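Local coordinates for RNA-binding protein HI_1333 (Haemophilus influenzae, PDB 1JO0) that probably binds RNA, as a small single-domain member of the CRS1/YhbY (CRM) family, at residues L18-M23 with L46-V51; T70-V75 with L82-P87. All coordinates share one frame; numbering follows the deposited sequence. Where two conformers were deposited one is given.

Contact 1. Residues L18-M23 with L46-V51; sequences LNPVVM and LIKVKV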
loop_
_atom_site.group_PDB
_atom_site.type_symbol
_atom_site.label_atom_id
_atom_site.label_comp_id
_atom_site.label_asym_id
_atom_site.label_seq_id
_atom_site.Cartn_x
_atom_site.Cartn_y
_atom_site.Cartn_z
ATOM N N LEU A 18 8.399 9.060 -0.799
ATOM C CA LEU A 18 8.782 7.657 -0.721
ATOM C C LEU A 18 8.894 7.053 -2.101
ATOM O O LEU A 18 8.185 7.417 -3.042
ATOM C CB LEU A 18 7.795 6.834 0.133
ATOM C CG LEU A 18 7.623 7.371 1.572
ATOM C CD1 LEU A 18 6.592 6.530 2.277
ATOM C CD2 LEU A 18 8.973 7.431 2.262
ATOM N N ASN A 19 9.828 6.102 -2.225
ATOM C CA ASN A 19 9.922 5.268 -3.398
ATOM C C ASN A 19 9.155 3.964 -3.191
ATOM O O ASN A 19 9.032 3.509 -2.055
ATOM C CB ASN A 19 11.364 4.861 -3.685
ATOM C CG ASN A 19 12.169 6.062 -4.126
ATOM O OD1 ASN A 19 11.699 6.905 -4.907
ATOM N ND2 ASN A 19 13.346 6.106 -3.582
ATOM N N PRO A 20 8.701 3.314 -4.232
ATOM C CA PRO A 20 8.126 1.973 -4.068
ATOM C C PRO A 20 9.093 1.006 -3.369
ATOM O O PRO A 20 10.272 0.986 -3.676
ATOM C CB PRO A 20 7.894 1.542 -5.515
ATOM C CG PRO A 20 7.798 2.767 -6.317
ATOM C CD PRO A 20 8.691 3.769 -5.644
ATOM N N VAL A 21 8.612 0.207 -2.435
ATOM C CA VAL A 21 9.355 -0.858 -1.779
ATOM C C VAL A 21 8.952 -2.261 -2.250
ATOM O O VAL A 21 9.615 -3.211 -1.834
ATOM C CB VAL A 21 9.249 -0.706 -0.240
ATOM C CG1 VAL A 21 9.980 0.566 0.202
ATOM C CG2 VAL A 21 7.818 -0.664 0.282
ATOM N N VAL A 22 7.908 -2.399 -3.057
ATOM C CA VAL A 22 7.520 -3.665 -3.659
ATOM C C VAL A 22 7.142 -3.374 -5.104
ATOM O O VAL A 22 6.477 -2.371 -5.374
ATOM C CB VAL A 22 6.336 -4.333 -2.929
ATOM C CG1 VAL A 22 5.934 -5.656 -3.578
ATOM C CG2 VAL A 22 6.676 -4.526 -1.451
ATOM N N MET A 23 7.540 -4.283 -5.965
ATOM C CA MET A 23 7.150 -4.150 -7.364
ATOM C C MET A 23 6.535 -5.484 -7.762
ATOM O O MET A 23 7.106 -6.530 -7.488
ATOM C CB MET A 23 8.324 -3.711 -8.235
ATOM C CG MET A 23 8.918 -2.349 -7.856
ATOM S SD MET A 23 9.894 -1.499 -9.102
ATOM C CE MET A 23 9.805 -2.631 -10.484
ATOM N N LEU A 46 3.559 2.717 6.173
ATOM C CA LEU A 46 3.182 3.416 4.933
ATOM C C LEU A 46 4.072 2.931 3.815
ATOM O O LEU A 46 5.291 3.051 3.933
ATOM C CB LEU A 46 3.345 4.911 5.072
ATOM C CG LEU A 46 2.993 5.769 3.852
ATOM C CD1 LEU A 46 1.525 5.621 3.477
ATOM C CD2 LEU A 46 3.354 7.204 4.123
ATOM N N ILE A 47 3.473 2.375 2.768
ATOM C CA ILE A 47 4.243 1.800 1.666
ATOM C C ILE A 47 3.654 2.203 0.307
ATOM O O ILE A 47 2.445 2.453 0.182
ATOM C CB ILE A 47 4.344 0.253 1.758
ATOM C CG1 ILE A 47 3.005 -0.444 1.503
ATOM C CG2 ILE A 47 4.974 -0.145 3.097
ATOM C CD1 ILE A 47 3.166 -1.945 1.371
ATOM N N LYS A 48 4.537 2.147 -0.669
ATOM C CA LYS A 48 4.172 2.246 -2.088
ATOM C C LYS A 48 4.498 0.933 -2.786
ATOM O O LYS A 48 5.576 0.410 -2.665
ATOM C CB LYS A 48 4.979 3.331 -2.739
ATOM C CG LYS A 48 4.426 4.707 -2.672
ATOM C CD LYS A 48 5.279 5.631 -3.582
ATOM C CE LYS A 48 4.723 6.988 -3.483
ATOM N NZ LYS A 48 5.656 7.951 -4.082
ATOM N N VAL A 49 3.508 0.433 -3.528
ATOM C CA VAL A 49 3.615 -0.810 -4.278
ATOM C C VAL A 49 3.432 -0.427 -5.744
ATOM O O VAL A 49 2.453 0.232 -6.123
ATOM C CB VAL A 49 2.534 -1.838 -3.871
ATOM C CG1 VAL A 49 2.619 -3.096 -4.714
ATOM C CG2 VAL A 49 2.650 -2.152 -2.393
ATOM N N LYS A 50 4.384 -0.790 -6.581
ATOM C CA LYS A 50 4.333 -0.494 -7.998
ATOM C C LYS A 50 3.625 -1.629 -8.723
ATOM O O LYS A 50 3.975 -2.797 -8.541
ATOM C CB LYS A 50 5.727 -0.263 -8.599
ATOM C CG LYS A 50 5.723 0.338 -9.994
ATOM C CD LYS A 50 7.140 0.766 -10.395
ATOM C CE LYS A 50 7.261 1.060 -11.874
ATOM N NZ LYS A 50 7.444 2.492 -12.198
ATOM N N VAL A 51 2.631 -1.270 -9.538
ATOM C CA VAL A 51 1.821 -2.201 -10.282
ATOM C C VAL A 51 1.802 -1.769 -11.752
ATOM O O VAL A 51 0.814 -1.338 -12.317
ATOM C CB VAL A 51 0.398 -2.343 -9.717
ATOM C CG1 VAL A 51 -0.314 -3.525 -10.352
ATOM C CG2 VAL A 51 0.464 -2.473 -8.200
HETATM O O HOH W 1 7.239 2.772 -0.069
#

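Contact 2. Residues T70-V75 with L82-P87; sequences TKAAQV and LVLYRP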
loop_
_atom_site.group_PDB
_atom_site.type_symbol
_atom_site.label_atom_id
_atom_site.label_comp_id
_atom_site.label_asym_id
_atom_site.label_seq_id
_atom_site.Cartn_x
_atom_site.Cartn_y
_atom_site.Cartn_z
ATOM N N THR A 70 -4.176 -8.290 3.666
ATOM C CA THR A 70 -3.321 -7.543 4.595
ATOM C C THR A 70 -4.088 -6.651 5.571
ATOM O O THR A 70 -3.531 -6.243 6.592
ATOM C CB THR A 70 -2.340 -6.620 3.868
ATOM O OG1 THR A 70 -3.044 -5.540 3.210
ATOM C CG2 THR A 70 -1.442 -7.336 2.866
ATOM N N LYS A 71 -5.335 -6.309 5.258
ATOM C CA LYS A 71 -6.128 -5.360 6.039
ATOM C C LYS A 71 -5.550 -3.957 6.061
ATOM O O LYS A 71 -5.932 -3.125 6.897
ATOM C CB LYS A 71 -6.358 -5.868 7.465
ATOM C CG LYS A 71 -6.665 -7.342 7.512
ATOM C CD LYS A 71 -7.753 -7.818 6.597
ATOM C CE LYS A 71 -8.030 -9.276 6.975
ATOM N NZ LYS A 71 -6.975 -10.240 6.529
ATOM N N ALA A 72 -4.646 -3.655 5.109
ATOM C CA ALA A 72 -4.170 -2.307 4.931
ATOM C C ALA A 72 -5.263 -1.409 4.358
ATOM O O ALA A 72 -6.163 -1.891 3.646
ATOM C CB ALA A 72 -2.941 -2.268 4.029
ATOM N N ALA A 73 -5.154 -0.133 4.660
ATOM C CA ALA A 73 -5.926 0.920 4.058
ATOM C C ALA A 73 -5.334 1.367 2.732
ATOM O O ALA A 73 -4.134 1.552 2.612
ATOM C CB ALA A 73 -6.040 2.149 4.965
ATOM N N GLN A 74 -6.203 1.635 1.759
ATOM C CA GLN A 74 -5.796 2.322 0.535
ATOM C C GLN A 74 -5.712 3.807 0.797
ATOM O O GLN A 74 -6.693 4.453 1.179
ATOM C CB GLN A 74 -6.851 2.078 -0.518
ATOM C CG GLN A 74 -7.156 0.649 -0.816
ATOM C CD GLN A 74 -8.413 0.421 -1.632
ATOM O OE1 GLN A 74 -9.376 -0.264 -1.222
ATOM N NE2 GLN A 74 -8.358 1.023 -2.814
ATOM N N VAL A 75 -4.517 4.346 0.613
ATOM C CA VAL A 75 -4.312 5.760 0.749
ATOM C C VAL A 75 -4.501 6.487 -0.580
ATOM O O VAL A 75 -5.133 7.540 -0.563
ATOM C CB VAL A 75 -2.932 6.042 1.348
ATOM C CG1 VAL A 75 -2.600 7.527 1.357
ATOM C CG2 VAL A 75 -2.825 5.411 2.757
ATOM N N LEU A 82 0.275 2.080 -5.965
ATOM C CA LEU A 82 -0.655 1.905 -4.866
ATOM C C LEU A 82 -0.000 2.328 -3.557
ATOM O O LEU A 82 1.018 1.757 -3.197
ATOM C CB LEU A 82 -1.033 0.443 -4.680
ATOM C CG LEU A 82 -1.544 -0.361 -5.881
ATOM C CD1 LEU A 82 -1.909 -1.760 -5.415
ATOM C CD2 LEU A 82 -2.684 0.373 -6.544
ATOM N N VAL A 83 -0.603 3.256 -2.842
ATOM C CA VAL A 83 -0.098 3.672 -1.546
ATOM C C VAL A 83 -0.998 3.043 -0.479
ATOM O O VAL A 83 -2.238 3.190 -0.551
ATOM C CB VAL A 83 -0.112 5.197 -1.416
ATOM C CG1 VAL A 83 0.493 5.576 -0.062
ATOM C CG2 VAL A 83 0.638 5.902 -2.568
ATOM N N LEU A 84 -0.404 2.333 0.455
ATOM C CA LEU A 84 -1.116 1.539 1.450
ATOM C C LEU A 84 -0.609 1.866 2.855
ATOM O O LEU A 84 0.574 2.225 2.991
ATOM C CB LEU A 84 -0.945 0.063 1.197
ATOM C CG LEU A 84 -1.395 -0.490 -0.140
ATOM C CD1 LEU A 84 -0.757 -1.836 -0.415
ATOM C CD2 LEU A 84 -2.893 -0.608 -0.130
ATOM N N TYR A 85 -1.443 1.685 3.852
ATOM C CA TYR A 85 -1.040 1.931 5.231
ATOM C C TYR A 85 -1.640 0.919 6.179
ATOM O O TYR A 85 -2.843 0.653 6.103
ATOM C CB TYR A 85 -1.422 3.340 5.680
ATOM C CG TYR A 85 -1.195 3.621 7.143
ATOM C CD1 TYR A 85 0.061 3.998 7.630
ATOM C CD2 TYR A 85 -2.220 3.536 8.081
ATOM C CE1 TYR A 85 0.245 4.254 8.984
ATOM C CE2 TYR A 85 -2.034 3.797 9.414
ATOM C CZ TYR A 85 -0.802 4.158 9.871
ATOM O OH TYR A 85 -0.610 4.430 11.198
ATOM N N ARG A 86 -0.822 0.395 7.095
ATOM C CA ARG A 86 -1.374 -0.393 8.189
ATOM C C ARG A 86 -0.610 -0.042 9.478
ATOM O O ARG A 86 0.629 -0.042 9.406
ATOM C CB ARG A 86 -1.243 -1.875 7.923
ATOM C CG ARG A 86 -2.000 -2.762 8.890
ATOM C CD ARG A 86 -1.879 -4.215 8.510
ATOM N NE ARG A 86 -0.553 -4.765 8.694
ATOM C CZ ARG A 86 -0.102 -5.891 8.158
ATOM N NH1 ARG A 86 -0.854 -6.626 7.338
ATOM N NH2 ARG A 86 1.144 -6.258 8.453
ATOM N N PRO A 87 -1.285 0.246 10.569
ATOM C CA PRO A 87 -0.557 0.631 11.779
ATOM C C PRO A 87 0.172 -0.556 12.392
ATOM O O PRO A 87 -0.278 -1.686 12.305
ATOM C CB PRO A 87 -1.674 1.152 12.691
ATOM C CG PRO A 87 -2.887 0.388 12.253
ATOM C CD PRO A 87 -2.738 0.246 10.764
#

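Contact 1. Residues L18-M23 with L46-V51
Lys48 reaches from strand 46-51 to the loop that leads into strand 22-24. Its CB lies 3.7 Å from CA of Pro20. CG stands anti to the carbonyl carbon (chi1 -87°), and the chain runs extended from there. CD and CE pass close to the carbonyl oxygen of Leu18. NZ then donates a hydrogen bond to Leu18 O at 2.8 Å, with the nitrogen tilted 23° from the carbonyl plane. NZ also makes a weak hydrogen bond to Ala15 O, the last residue of helix 5-15, and a hydrogen bond to a glycerol probably left from crystallisation. The ammonium links strand 46-51 to the loop, and more weakly to the end of helix 5-15.

The backbone of Lys48 is also engaged. Val21 N donates to Lys48 O at 3.1 Å, and CA of Pro20 makes a CA-H...O contact with the same oxygen. A water bridges Lys48 N and Asn19 O, accepting from the first and donating to the second. Further on, true parallel pairing begins. Val22 pairs with Val49 and Met23 with Lys50, and Lys50 N donates to Val22 O at 2.9 Å in a nearly straight bond (171°).

This is the parallel strand pair of a beta-alpha-beta unit, with helix 31-44 as the crossover. Val22 and Ile47 pack on that helix. Val21 CG2 sits 3.9 Å from Ile47 CB, the two side chains crossing at about a right angle.

The Met23 and Lys50 side chains lie side by side and point the same way, with SD 3.8 Å from CD. Lys50 NZ forms a hydrogen bond with His80 NE2. At the other end, Leu18 CD1 meets Leu46 CD2 at 3.8 Å, and Leu46 continues onto Leu11 and Leu14 of helix 5-15.

Contact 2. Residues T70-V75 with L82-P87
Ala73 and Tyr85 form an antiparallel hydrogen-bonded pair, Ala73 N donating to Tyr85 O at 2.8 Å and Tyr85 N to Ala73 O at 3.0 Å. Gln74 and Leu84 follow as a non-hydrogen-bonded pair, and Val75 N then donates to Val83 O. These are the arms of the beta hairpin of strands 73-78 and 81-85.

Val75 leans over its partner strand. Its CB is 3.7 Å from Val83 CG1, and its CG2 is 3.8 Å from Tyr85 CB. Both pairs cross obliquely. Val75 and Tyr85 also pack on Leu11 of helix 5-15. Ala72 CB rests 4.2 Å from Leu84 CB, and Leu84 CD2 approaches Gln74 CA. Leu84 and Gln74 face helix 56-70.

Beyond the strands, Arg86 turns back to the end of that helix. A bend at chi3 (69°) turns NE off the extended line of the chain, and NH1 beyond it donates to Thr70 O at 2.8 Å, on a lone pair, with the oxygen near the guanidinium plane. NH2 forms a salt bridge with Glu38 of helix 31-44. Thr70 OG1 accepts from Ala72 N in an ST turn and also bonds to Ile66 O.

The guanidinium therefore joins two helices, and its positive charge probably stabilises the C-terminal end of helix 56-70 while balancing Glu38.

Both contacts belong to one mixed sheet, and strands 46-51 and 81-85 are neighbours in it. Val49 N to Leu82 O, at 2.8 Å, is a probable hydrogen bond between them. Leu46 CD1 also packs on Val83 CG1, 3.7 Å away. Contact 1 involves the outermost strand 22-24 and is partly exposed. Contact 2 involves the other outermost strand, 73-78, yet is largely buried. Pairing is parallel in contact 1 and antiparallel in contact 2. In each, a basic side chain bonds to a backbone carbonyl: Lys48 at a loop, beside a glycerol probably from crystallisation, Arg86 at a helix end with an acidic partner.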